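Local coordinates for protein gamma-hexachlorocyclohexane dehydrochlorinase (Novosphingobium barchaimii LL02, PDB 5KVB) that catalyses the stepwise dehydrochlorination of the pollutant lindane, probably removing two molecules of hydrogen chloride in succession by 1,2-anti elimination, at residues G37-A40 with S41-D45; P73-H76 with D77-H80. All coordinates share one frame; numbering follows the deposited sequence.

Contact 1. Residues G37-A40 with S41-D45; sequences GRLA and SIWWD
L39 and W43 meet where a short helix gives way to strand, and their side chains keep in touch across that change. The indole approaches with its pyrrole edge: NE1 lies 2.8 Å from the carbonyl oxygen O of L39, with that oxygen near the ring plane. The leucine's methyl CD1 reaches the same edge, 4.0 Å from NE1 of W43. I42 touches both. Its CG1 rests 3.4 Å above one face of the W43 ring, displaced toward the rim, while its CD1 comes within 4.2 Å of L39 CD1. All three side chains are buried, L39 against L64 and V67 of helix 59-71, I42 against L23 of helix 10-33, and W43 against F133 and W49. A type I beta turn from A40 to W43 leads from helix 36-40 into the short strand 43-44, whose W44 pairs by backbone hydrogen bonds with F133 of strand 130-145, in a SnoaL-like domain of the NTF2 clan. The other side is polar and more open. S41, an exposed residue, turns OG back on the helix, set between its backbone N and carbonyl carbon (chi1 67°), and donates to O of R38 at 2.6 Å from a position tilted 28° out of the carbonyl plane. That oxygen also receives a weak bond from S41 N, and a second weak bond joins S41 N to O of G37. A water spans the turn, 2.9 Å from O of A40 and 2.8 Å from O of W43, with more acceptors in reach than it has protons.

Contact 2. Residues P73-H76 with D77-H80; sequences PRWH and DFIH
W75 offers the face of its indole to the edge of F78, three residues on, in a T-shaped pair whose planes stand at 87°, with the centroids of the five-membered ring and the phenyl ring 4.9 Å apart. F78 is modelled in two conformations, and this geometry holds for the one described. Followed outward, the tryptophan begins at CB, 3.5 Å from CD2 of F78. Next comes CG, which meets the same CD2 and lies in the plane of the phenyl ring. CD1 leans instead to CE2 of F78, at 3.6 Å, whereas CD2 on the other side of the five-membered ring stays with the phenylalanine's CD2. Farther out, CE3 passes 4.1 Å from O of D77. F78 reaches the indole with CG between the backbone N and the carbonyl carbon (chi1 47°), which swings the ring back toward W75. An alanine in place of W75 would probably leave the edge of F78 without the face it packs on and the phenyl ring freer to turn. The amide N of D77 is buried without a polar partner, while its carboxylate is bonded to N106 and to Y142 of the second subunit. F78 also lies against D32, probably an active-site residue, which bonds ND1 of H80, the probable proton acceptor. The chain turns a corner at H76, just inside the interrupted strand 75-89, which pairs with strand 94-107; W75 packs on L107 and on I114 and I116 of strand 113-127, and F78 on V31 of helix 10-33.

Both contacts lie at corners of the chain, and their centres are about 20 Å apart, with no touch between them. Contact 1 joins the end of a helix to a short strand; contact 2 opens an outermost strand of the sheet within this chain. Each is partly buried, with a hydrophobic inner side and a polar outer one. At 37-45 the polar side is backbone carbonyls answered by a serine and a water; at 73-80 it is a carboxylate directed partly to another subunit, while across the two segments the apolar contact is a single aromatic pair. Helix 10-33 touches both. Contact 2 lies nearer to chemistry, since it includes a probable catalytic histidine.

Contact 1. Residues G37-A40 with S41-D45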
loop_
_atom_site.group_PDB
_atom_site.type_symbol
_atom_site.label_atom_id
_atom_site.label_comp_id
_atom_site.label_asym_id
_atom_site.label_seq_id
_atom_site.Cartn_x
_atom_site.Cartn_y
_atom_site.Cartn_z
ATOM N N GLY A 37 -3.731 21.833 -8.249
ATOM C CA GLY A 37 -3.030 21.594 -9.498
ATOM C C GLY A 37 -2.847 20.114 -9.821
ATOM O O GLY A 37 -3.128 19.664 -10.935
ATOM N N ARG A 38 -2.376 19.357 -8.837
ATOM C CA ARG A 38 -2.181 17.924 -9.018
ATOM C C ARG A 38 -3.519 17.240 -9.291
ATOM O O ARG A 38 -3.627 16.425 -10.209
ATOM C CB ARG A 38 -1.503 17.300 -7.789
ATOM C CG ARG A 38 -1.288 15.782 -7.913
ATOM C CD ARG A 38 -0.705 15.138 -6.640
ATOM N NE ARG A 38 0.554 15.756 -6.218
ATOM C CZ ARG A 38 1.761 15.332 -6.570
ATOM N NH1 ARG A 38 1.913 14.270 -7.349
ATOM N NH2 ARG A 38 2.842 15.970 -6.126
ATOM N N LEU A 39 -4.535 17.577 -8.510
ATOM C CA LEU A 39 -5.839 16.942 -8.649
ATOM C C LEU A 39 -6.515 17.254 -9.988
ATOM O O LEU A 39 -7.170 16.385 -10.570
ATOM C CB LEU A 39 -6.757 17.361 -7.489
ATOM C CG LEU A 39 -8.156 16.741 -7.406
ATOM C CD1 LEU A 39 -8.135 15.201 -7.402
ATOM C CD2 LEU A 39 -8.871 17.258 -6.174
ATOM N N ALA A 40 -6.355 18.481 -10.478
ATOM C CA ALA A 40 -6.986 18.868 -11.740
ATOM C C ALA A 40 -6.335 18.201 -12.952
ATOM O O ALA A 40 -7.000 17.954 -13.958
ATOM C CB ALA A 40 -6.956 20.390 -11.904
ATOM N N SER A 41 -5.045 17.894 -12.841
ATOM C CA SER A 41 -4.225 17.440 -13.960
ATOM C C SER A 41 -4.567 16.045 -14.494
ATOM O O SER A 41 -4.180 15.705 -15.611
ATOM C CB SER A 41 -2.737 17.447 -13.563
ATOM O OG SER A 41 -2.462 16.467 -12.574
ATOM N N ILE A 42 -5.281 15.248 -13.707
ATOM C CA ILE A 42 -5.431 13.819 -13.988
ATOM C C ILE A 42 -6.717 13.427 -14.730
ATOM O O ILE A 42 -6.918 12.239 -15.012
ATOM C CB ILE A 42 -5.377 12.993 -12.674
ATOM C CG1 ILE A 42 -6.611 13.287 -11.813
ATOM C CG2 ILE A 42 -4.089 13.276 -11.891
ATOM C CD1 ILE A 42 -6.584 12.666 -10.398
ATOM N N TRP A 43 -7.572 14.405 -15.056
ATOM C CA TRP A 43 -8.910 14.143 -15.621
ATOM C C TRP A 43 -9.086 14.629 -17.056
ATOM O O TRP A 43 -8.770 15.783 -17.359
ATOM C CB TRP A 43 -10.005 14.833 -14.792
ATOM C CG TRP A 43 -9.958 14.609 -13.313
ATOM C CD1 TRP A 43 -9.339 15.406 -12.390
ATOM C CD2 TRP A 43 -10.537 13.524 -12.585
ATOM N NE1 TRP A 43 -9.506 14.887 -11.129
ATOM C CE2 TRP A 43 -10.226 13.722 -11.221
ATOM C CE3 TRP A 43 -11.280 12.399 -12.953
ATOM C CZ2 TRP A 43 -10.651 12.841 -10.216
ATOM C CZ3 TRP A 43 -11.702 11.522 -11.957
ATOM C CH2 TRP A 43 -11.390 11.754 -10.604
ATOM N N TRP A 44 -9.663 13.798 -17.916
ATOM C CA TRP A 44 -10.187 14.323 -19.189
ATOM C C TRP A 44 -11.348 15.273 -18.888
ATOM O O TRP A 44 -11.994 15.164 -17.846
ATOM C CB TRP A 44 -10.657 13.192 -20.107
ATOM C CG TRP A 44 -9.551 12.320 -20.619
ATOM C CD1 TRP A 44 -9.432 10.965 -20.464
ATOM C CD2 TRP A 44 -8.410 12.745 -21.371
ATOM N NE1 TRP A 44 -8.280 10.525 -21.077
ATOM C CE2 TRP A 44 -7.632 11.596 -21.638
ATOM C CE3 TRP A 44 -7.959 13.987 -21.835
ATOM C CZ2 TRP A 44 -6.431 11.654 -22.345
ATOM C CZ3 TRP A 44 -6.769 14.042 -22.539
ATOM C CH2 TRP A 44 -6.017 12.884 -22.785
ATOM N N ASP A 45 -11.625 16.203 -19.797
ATOM C CA ASP A 45 -12.679 17.182 -19.534
ATOM C C ASP A 45 -14.069 16.556 -19.450
ATOM O O ASP A 45 -14.976 17.143 -18.824
ATOM C CB ASP A 45 -12.663 18.289 -20.592
ATOM C CG ASP A 45 -11.496 19.246 -20.418
ATOM O OD1 ASP A 45 -10.906 19.291 -19.320
ATOM O OD2 ASP A 45 -11.182 19.979 -21.377
HETATM O O HOH W 1 -6.684 17.499 -16.765
#

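Contact 2. Residues P73-H76 with D77-H80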
loop_
_atom_site.group_PDB
_atom_site.type_symbol
_atom_site.label_atom_id
_atom_site.label_comp_id
_atom_site.label_asym_id
_atom_site.label_seq_id
_atom_site.Cartn_x
_atom_site.Cartn_y
_atom_site.Cartn_z
ATOM N N PRO A 73 -15.032 20.698 3.299
ATOM C CA PRO A 73 -15.646 21.364 4.466
ATOM C C PRO A 73 -16.122 20.405 5.558
ATOM O O PRO A 73 -16.295 20.841 6.707
ATOM C CB PRO A 73 -16.843 22.107 3.862
ATOM C CG PRO A 73 -16.514 22.284 2.431
ATOM C CD PRO A 73 -15.709 21.068 2.043
ATOM N N ARG A 74 -16.338 19.135 5.227
ATOM C CA ARG A 74 -16.807 18.166 6.214
ATOM C C ARG A 74 -15.694 17.641 7.115
ATOM O O ARG A 74 -15.981 17.028 8.134
ATOM C CB ARG A 74 -17.478 16.970 5.540
ATOM C CG ARG A 74 -18.793 17.244 4.839
ATOM C CD ARG A 74 -19.191 16.002 4.051
ATOM N NE ARG A 74 -20.517 16.102 3.449
ATOM C CZ ARG A 74 -21.029 15.186 2.635
ATOM N NH1 ARG A 74 -20.323 14.106 2.322
ATOM N NH2 ARG A 74 -22.244 15.348 2.129
ATOM N N TRP A 75 -14.435 17.855 6.725
ATOM C CA TRP A 75 -13.297 17.262 7.432
ATOM C C TRP A 75 -12.237 18.293 7.844
ATOM O O TRP A 75 -11.887 19.198 7.071
ATOM C CB TRP A 75 -12.621 16.186 6.554
ATOM C CG TRP A 75 -13.501 15.047 6.110
ATOM C CD1 TRP A 75 -14.323 15.022 5.021
ATOM C CD2 TRP A 75 -13.617 13.755 6.729
ATOM N NE1 TRP A 75 -14.946 13.802 4.926
ATOM C CE2 TRP A 75 -14.535 13.008 5.964
ATOM C CE3 TRP A 75 -13.036 13.161 7.856
ATOM C CZ2 TRP A 75 -14.889 11.696 6.288
ATOM C CZ3 TRP A 75 -13.389 11.856 8.179
ATOM C CH2 TRP A 75 -14.310 11.140 7.396
ATOM N N HIS A 76 -11.718 18.156 9.061
ATOM C CA HIS A 76 -10.543 18.923 9.463
ATOM C C HIS A 76 -9.342 18.479 8.634
ATOM O O HIS A 76 -8.554 19.306 8.167
ATOM C CB HIS A 76 -10.236 18.749 10.958
ATOM C CG HIS A 76 -11.258 19.357 11.871
ATOM N ND1 HIS A 76 -11.543 20.706 11.881
ATOM C CD2 HIS A 76 -12.037 18.801 12.828
ATOM C CE1 HIS A 76 -12.470 20.951 12.792
ATOM N NE2 HIS A 76 -12.785 19.813 13.382
ATOM N N ASP A 77 -9.217 17.164 8.465
ATOM C CA ASP A 77 -8.147 16.578 7.668
ATOM C C ASP A 77 -8.397 15.081 7.548
ATOM O O ASP A 77 -9.171 14.518 8.320
ATOM C CB ASP A 77 -6.784 16.830 8.312
ATOM C CG ASP A 77 -6.588 16.019 9.567
ATOM O OD1 ASP A 77 -7.044 16.458 10.642
ATOM O OD2 ASP A 77 -6.001 14.920 9.471
ATOM N N PHE A 78 -7.753 14.451 6.565
ATOM C CA PHE A 78 -7.787 13.001 6.422
ATOM C C PHE A 78 -6.600 12.509 5.608
ATOM O O PHE A 78 -5.874 13.306 5.016
ATOM C CB PHE A 78 -9.102 12.537 5.783
ATOM C CG PHE A 78 -9.515 13.320 4.558
ATOM C CD1 PHE A 78 -8.762 13.287 3.394
ATOM C CD2 PHE A 78 -10.674 14.074 4.569
ATOM C CE1 PHE A 78 -9.157 13.995 2.273
ATOM C CE2 PHE A 78 -11.071 14.785 3.455
ATOM C CZ PHE A 78 -10.310 14.748 2.307
ATOM N N ILE A 79 -6.422 11.195 5.591
ATOM C CA ILE A 79 -5.356 10.564 4.818
ATOM C C ILE A 79 -5.930 9.306 4.178
ATOM O O ILE A 79 -6.658 8.548 4.815
ATOM C CB ILE A 79 -4.120 10.245 5.718
ATOM C CG1 ILE A 79 -3.000 9.568 4.928
ATOM C CG2 ILE A 79 -4.497 9.380 6.920
ATOM C CD1 ILE A 79 -2.418 10.398 3.775
ATOM N N HIS A 80 -5.627 9.110 2.891
ATOM C CA HIS A 80 -6.070 7.929 2.142
ATOM C C HIS A 80 -4.881 7.078 1.752
ATOM O O HIS A 80 -4.019 7.532 0.996
ATOM C CB HIS A 80 -6.813 8.319 0.856
ATOM C CG HIS A 80 -8.153 8.949 1.075
ATOM N ND1 HIS A 80 -8.305 10.246 1.518
ATOM C CD2 HIS A 80 -9.404 8.472 0.863
ATOM C CE1 HIS A 80 -9.595 10.531 1.597
ATOM N NE2 HIS A 80 -10.282 9.473 1.199
#